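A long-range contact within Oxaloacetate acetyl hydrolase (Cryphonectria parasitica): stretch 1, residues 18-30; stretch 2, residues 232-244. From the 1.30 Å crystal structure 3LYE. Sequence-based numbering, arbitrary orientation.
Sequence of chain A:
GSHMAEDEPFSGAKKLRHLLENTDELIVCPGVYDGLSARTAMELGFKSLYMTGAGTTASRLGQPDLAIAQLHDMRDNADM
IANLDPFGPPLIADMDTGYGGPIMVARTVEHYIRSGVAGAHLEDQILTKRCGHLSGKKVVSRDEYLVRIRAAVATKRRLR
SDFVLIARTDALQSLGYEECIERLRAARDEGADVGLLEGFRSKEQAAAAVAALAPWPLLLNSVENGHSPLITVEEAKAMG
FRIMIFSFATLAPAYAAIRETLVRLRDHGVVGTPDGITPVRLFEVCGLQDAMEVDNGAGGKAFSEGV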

# COMPACT_ATOMS: atom_id res chain seq x y z
N HIS A 18 15.57 -12.44 -24.70
CA HIS A 18 15.55 -13.12 -25.99
C HIS A 18 15.57 -12.07 -27.12
O HIS A 18 16.31 -12.19 -28.11
CB HIS A 18 14.32 -14.01 -26.14
CG HIS A 18 14.12 -14.52 -27.52
ND1 HIS A 18 14.86 -15.56 -28.03
CD2 HIS A 18 13.33 -14.09 -28.53
CE1 HIS A 18 14.52 -15.78 -29.29
NE2 HIS A 18 13.59 -14.90 -29.62
N LEU A 19 14.74 -11.03 -26.99
CA LEU A 19 14.72 -10.00 -28.02
C LEU A 19 16.08 -9.36 -28.15
O LEU A 19 16.55 -9.09 -29.25
CB LEU A 19 13.69 -8.92 -27.71
CG LEU A 19 12.24 -9.34 -27.85
CD1 LEU A 19 11.29 -8.26 -27.36
CD2 LEU A 19 11.93 -9.66 -29.30
N LEU A 20 16.72 -9.11 -27.02
CA LEU A 20 18.03 -8.47 -27.03
C LEU A 20 19.18 -9.30 -27.58
O LEU A 20 19.99 -8.82 -28.37
CB LEU A 20 18.39 -8.07 -25.60
CG LEU A 20 19.62 -7.21 -25.32
CD1 LEU A 20 19.46 -5.84 -25.97
CD2 LEU A 20 19.89 -7.04 -23.83
N GLU A 21 19.22 -10.56 -27.19
CA GLU A 21 20.30 -11.45 -27.61
C GLU A 21 20.09 -12.22 -28.87
O GLU A 21 21.04 -12.47 -29.60
CB GLU A 21 20.49 -12.50 -26.50
CG GLU A 21 20.94 -11.93 -25.18
CD GLU A 21 21.15 -12.98 -24.11
OE1 GLU A 21 21.82 -12.64 -23.11
OE2 GLU A 21 20.65 -14.11 -24.28
N ASN A 22 18.84 -12.55 -29.16
CA ASN A 22 18.57 -13.35 -30.35
C ASN A 22 17.99 -12.66 -31.56
O ASN A 22 17.64 -13.31 -32.55
CB ASN A 22 17.77 -14.59 -29.92
CG ASN A 22 18.51 -15.38 -28.82
OD1 ASN A 22 19.74 -15.55 -28.87
ND2 ASN A 22 17.78 -15.82 -27.81
N THR A 23 17.90 -11.33 -31.50
CA THR A 23 17.39 -10.56 -32.62
C THR A 23 18.20 -9.28 -32.72
O THR A 23 18.95 -8.93 -31.81
CB THR A 23 15.87 -10.20 -32.51
OG1 THR A 23 15.67 -9.00 -31.74
CG2 THR A 23 15.06 -11.34 -31.91
N ASP A 24 18.09 -8.60 -33.87
CA ASP A 24 18.79 -7.34 -34.08
C ASP A 24 17.75 -6.21 -34.18
O ASP A 24 18.05 -5.09 -34.61
CB ASP A 24 19.62 -7.42 -35.34
CG ASP A 24 20.62 -8.50 -35.26
OD1 ASP A 24 21.35 -8.53 -34.25
OD2 ASP A 24 20.67 -9.33 -36.19
N GLU A 25 16.54 -6.49 -33.74
CA GLU A 25 15.53 -5.46 -33.84
C GLU A 25 15.64 -4.37 -32.81
O GLU A 25 16.28 -4.53 -31.78
CB GLU A 25 14.09 -6.03 -33.82
CG GLU A 25 13.79 -7.21 -32.90
CD GLU A 25 12.41 -7.82 -33.19
OE1 GLU A 25 12.32 -9.05 -33.38
OE2 GLU A 25 11.43 -7.05 -33.24
N LEU A 26 15.11 -3.22 -33.17
CA LEU A 26 15.09 -2.07 -32.26
C LEU A 26 13.82 -2.34 -31.45
O LEU A 26 12.73 -2.37 -32.00
CB LEU A 26 14.97 -0.73 -32.99
CG LEU A 26 14.79 0.45 -32.03
CD1 LEU A 26 15.97 0.54 -31.09
CD2 LEU A 26 14.60 1.73 -32.78
N ILE A 27 13.97 -2.50 -30.15
CA ILE A 27 12.83 -2.79 -29.26
C ILE A 27 12.20 -1.46 -28.86
O ILE A 27 12.80 -0.72 -28.10
CB ILE A 27 13.30 -3.65 -28.07
CG1 ILE A 27 13.98 -4.95 -28.55
CG2 ILE A 27 12.14 -3.99 -27.15
CD1 ILE A 27 14.89 -5.56 -27.49
N VAL A 28 10.99 -1.19 -29.37
CA VAL A 28 10.27 0.05 -29.15
C VAL A 28 9.36 -0.10 -27.95
O VAL A 28 8.44 -0.91 -27.94
CB VAL A 28 9.50 0.40 -30.44
CG1 VAL A 28 8.54 1.54 -30.24
CG2 VAL A 28 10.48 0.68 -31.60
N CYS A 29 9.58 0.76 -26.96
CA CYS A 29 8.83 0.72 -25.72
C CYS A 29 8.17 2.02 -25.37
O CYS A 29 8.82 2.94 -24.92
CB CYS A 29 9.82 0.39 -24.58
SG CYS A 29 10.89 -1.05 -24.82
N PRO A 30 6.87 2.06 -25.56
CA PRO A 30 6.19 3.31 -25.21
C PRO A 30 6.15 3.50 -23.69
O PRO A 30 6.00 2.52 -22.94
CB PRO A 30 4.76 3.08 -25.71
CG PRO A 30 4.62 1.61 -25.74
CD PRO A 30 5.96 1.07 -26.14
N THR A 232 13.73 9.68 -35.01
CA THR A 232 12.65 8.74 -35.29
C THR A 232 13.08 7.32 -35.02
O THR A 232 14.26 7.04 -34.82
CB THR A 232 12.19 8.80 -36.76
OG1 THR A 232 13.24 8.29 -37.60
CG2 THR A 232 11.88 10.22 -37.19
N VAL A 233 12.11 6.41 -34.98
CA VAL A 233 12.40 5.01 -34.75
C VAL A 233 13.33 4.51 -35.87
O VAL A 233 14.32 3.84 -35.59
CB VAL A 233 11.10 4.21 -34.70
CG1 VAL A 233 11.35 2.72 -34.87
CG2 VAL A 233 10.32 4.53 -33.41
N GLU A 234 13.04 4.86 -37.12
CA GLU A 234 13.90 4.42 -38.22
C GLU A 234 15.32 4.92 -38.06
O GLU A 234 16.26 4.19 -38.33
CB GLU A 234 13.33 4.89 -39.55
CG GLU A 234 12.08 4.14 -39.94
CD GLU A 234 11.58 4.54 -41.32
OE1 GLU A 234 12.35 5.14 -42.11
OE2 GLU A 234 10.39 4.25 -41.62
N GLU A 235 15.48 6.18 -37.67
CA GLU A 235 16.79 6.76 -37.48
C GLU A 235 17.56 6.08 -36.33
O GLU A 235 18.76 5.79 -36.46
CB GLU A 235 16.69 8.26 -37.20
CG GLU A 235 16.33 9.10 -38.42
CD GLU A 235 16.04 10.55 -38.08
OE1 GLU A 235 15.63 10.83 -36.94
OE2 GLU A 235 16.20 11.41 -38.96
N ALA A 236 16.89 5.84 -35.21
CA ALA A 236 17.54 5.19 -34.08
C ALA A 236 18.00 3.80 -34.46
O ALA A 236 19.06 3.36 -34.07
CB ALA A 236 16.63 5.18 -32.86
N LYS A 237 17.20 3.11 -35.26
CA LYS A 237 17.55 1.75 -35.69
C LYS A 237 18.80 1.79 -36.56
O LYS A 237 19.71 0.96 -36.44
CB LYS A 237 16.35 1.17 -36.43
CG LYS A 237 16.64 -0.07 -37.23
CD LYS A 237 16.67 -1.28 -36.34
CE LYS A 237 17.06 -2.53 -37.11
NZ LYS A 237 15.83 -3.22 -37.63
N ALA A 238 18.84 2.75 -37.47
CA ALA A 238 20.00 2.86 -38.35
C ALA A 238 21.28 3.25 -37.58
O ALA A 238 22.39 2.83 -37.95
CB ALA A 238 19.70 3.84 -39.48
N MET A 239 21.11 4.02 -36.50
CA MET A 239 22.23 4.46 -35.64
C MET A 239 22.80 3.26 -34.88
O MET A 239 23.92 3.33 -34.37
CB MET A 239 21.75 5.46 -34.56
CG MET A 239 21.63 6.92 -35.04
SD MET A 239 21.04 8.04 -33.73
CE MET A 239 19.52 7.32 -33.16
N GLY A 240 22.02 2.19 -34.75
CA GLY A 240 22.44 0.98 -34.05
C GLY A 240 21.91 0.72 -32.65
O GLY A 240 22.36 -0.21 -32.00
N PHE A 241 21.02 1.57 -32.16
CA PHE A 241 20.46 1.38 -30.84
C PHE A 241 19.67 0.08 -30.82
O PHE A 241 19.14 -0.34 -31.85
CB PHE A 241 19.53 2.56 -30.48
CG PHE A 241 20.27 3.81 -30.07
CD1 PHE A 241 20.79 3.93 -28.79
CD2 PHE A 241 20.44 4.86 -30.95
CE1 PHE A 241 21.49 5.04 -28.41
CE2 PHE A 241 21.12 6.00 -30.57
CZ PHE A 241 21.64 6.09 -29.31
N ARG A 242 19.57 -0.57 -29.66
CA ARG A 242 18.82 -1.83 -29.56
C ARG A 242 17.48 -1.66 -28.85
O ARG A 242 16.62 -2.49 -29.02
CB ARG A 242 19.64 -2.93 -28.88
CG ARG A 242 20.78 -3.41 -29.77
CD ARG A 242 20.34 -3.94 -31.17
NE ARG A 242 19.15 -4.74 -31.08
CZ ARG A 242 19.04 -5.91 -30.46
NH1 ARG A 242 20.12 -6.48 -29.92
NH2 ARG A 242 17.84 -6.50 -30.37
N ILE A 243 17.36 -0.64 -28.02
CA ILE A 243 16.10 -0.37 -27.33
C ILE A 243 15.85 1.13 -27.41
O ILE A 243 16.79 1.91 -27.36
CB ILE A 243 16.11 -0.78 -25.83
CG1 ILE A 243 16.57 -2.24 -25.68
CG2 ILE A 243 14.74 -0.53 -25.16
CD1 ILE A 243 16.76 -2.68 -24.22
N MET A 244 14.58 1.53 -27.54
CA MET A 244 14.24 2.95 -27.58
C MET A 244 12.98 3.07 -26.73
O MET A 244 11.98 2.39 -26.97
CB MET A 244 13.97 3.43 -28.99
CG MET A 244 13.73 4.90 -29.10
SD MET A 244 13.72 5.36 -30.84
CE MET A 244 13.46 7.13 -30.77
O HOH W 1 13.61 -3.18 -35.72

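What joins two segments more than 200 residues apart in sequence? Their strands run parallel, Ile27 beside Ile243 and Val28 beside Met244, and the backbone laces them together. Ile27 N donates to Arg242 O, Met244 N to Ile27 O, and Cys29 N to Met244 O, each at 2.9 Å. These bonds hold the strands in this register, and the side chains line the two faces of the sheet.

Which bump fills the hollow on the Val28 and Met244 face? Leu26, just before the strand, reaches into a pocket between the helix and the strand of the second stretch. Its CD2 lies 4.0 Å from Ala236 CB and 4.0 Å from Val233 CG1, while CD1 lies 4.1 Å from both Phe241 CB and Met244 CB. The forked leucine spreads its two methyls over the pocket: CD2 meets the helix and also Met244, while CD1 lies by Phe241 and Met244; the small Ala236 adds only a methyl to the pocket wall. Val28 CG2 extends the packing, 4.0 Å from Val233 CG1.

How does Arg242 fit where its CB points away? Its chi1, chi2 and chi3 are all m, curling the chain back so that the guanidinium enters a cup of carbonyls left by the helix end and the following loop. NH1 donates to Leu20 O (2.8 Å), NH2 to Leu19 O (3.1 Å), and NE and NH2 together grip Glu25 O (3.0 and 2.9 Å). These three oxygens lie around the edge, where the N-H groups point; Thr23 O sits over one face.

What packs on the opposite face, and what covers the exposed side? Ile27, Cys29 and Ile243 are buried, and their apolar side chains suit that: Ile27 CD1 packs 4.1 Å from Ile243 CG1, and Cys29 SG lies 3.9 Å from Ile243 CG2. At the solvent-exposed side, Lys237 lays its CD 3.8 Å from Leu26 CB, and a water accepts from both Lys237 NZ and Leu26 N.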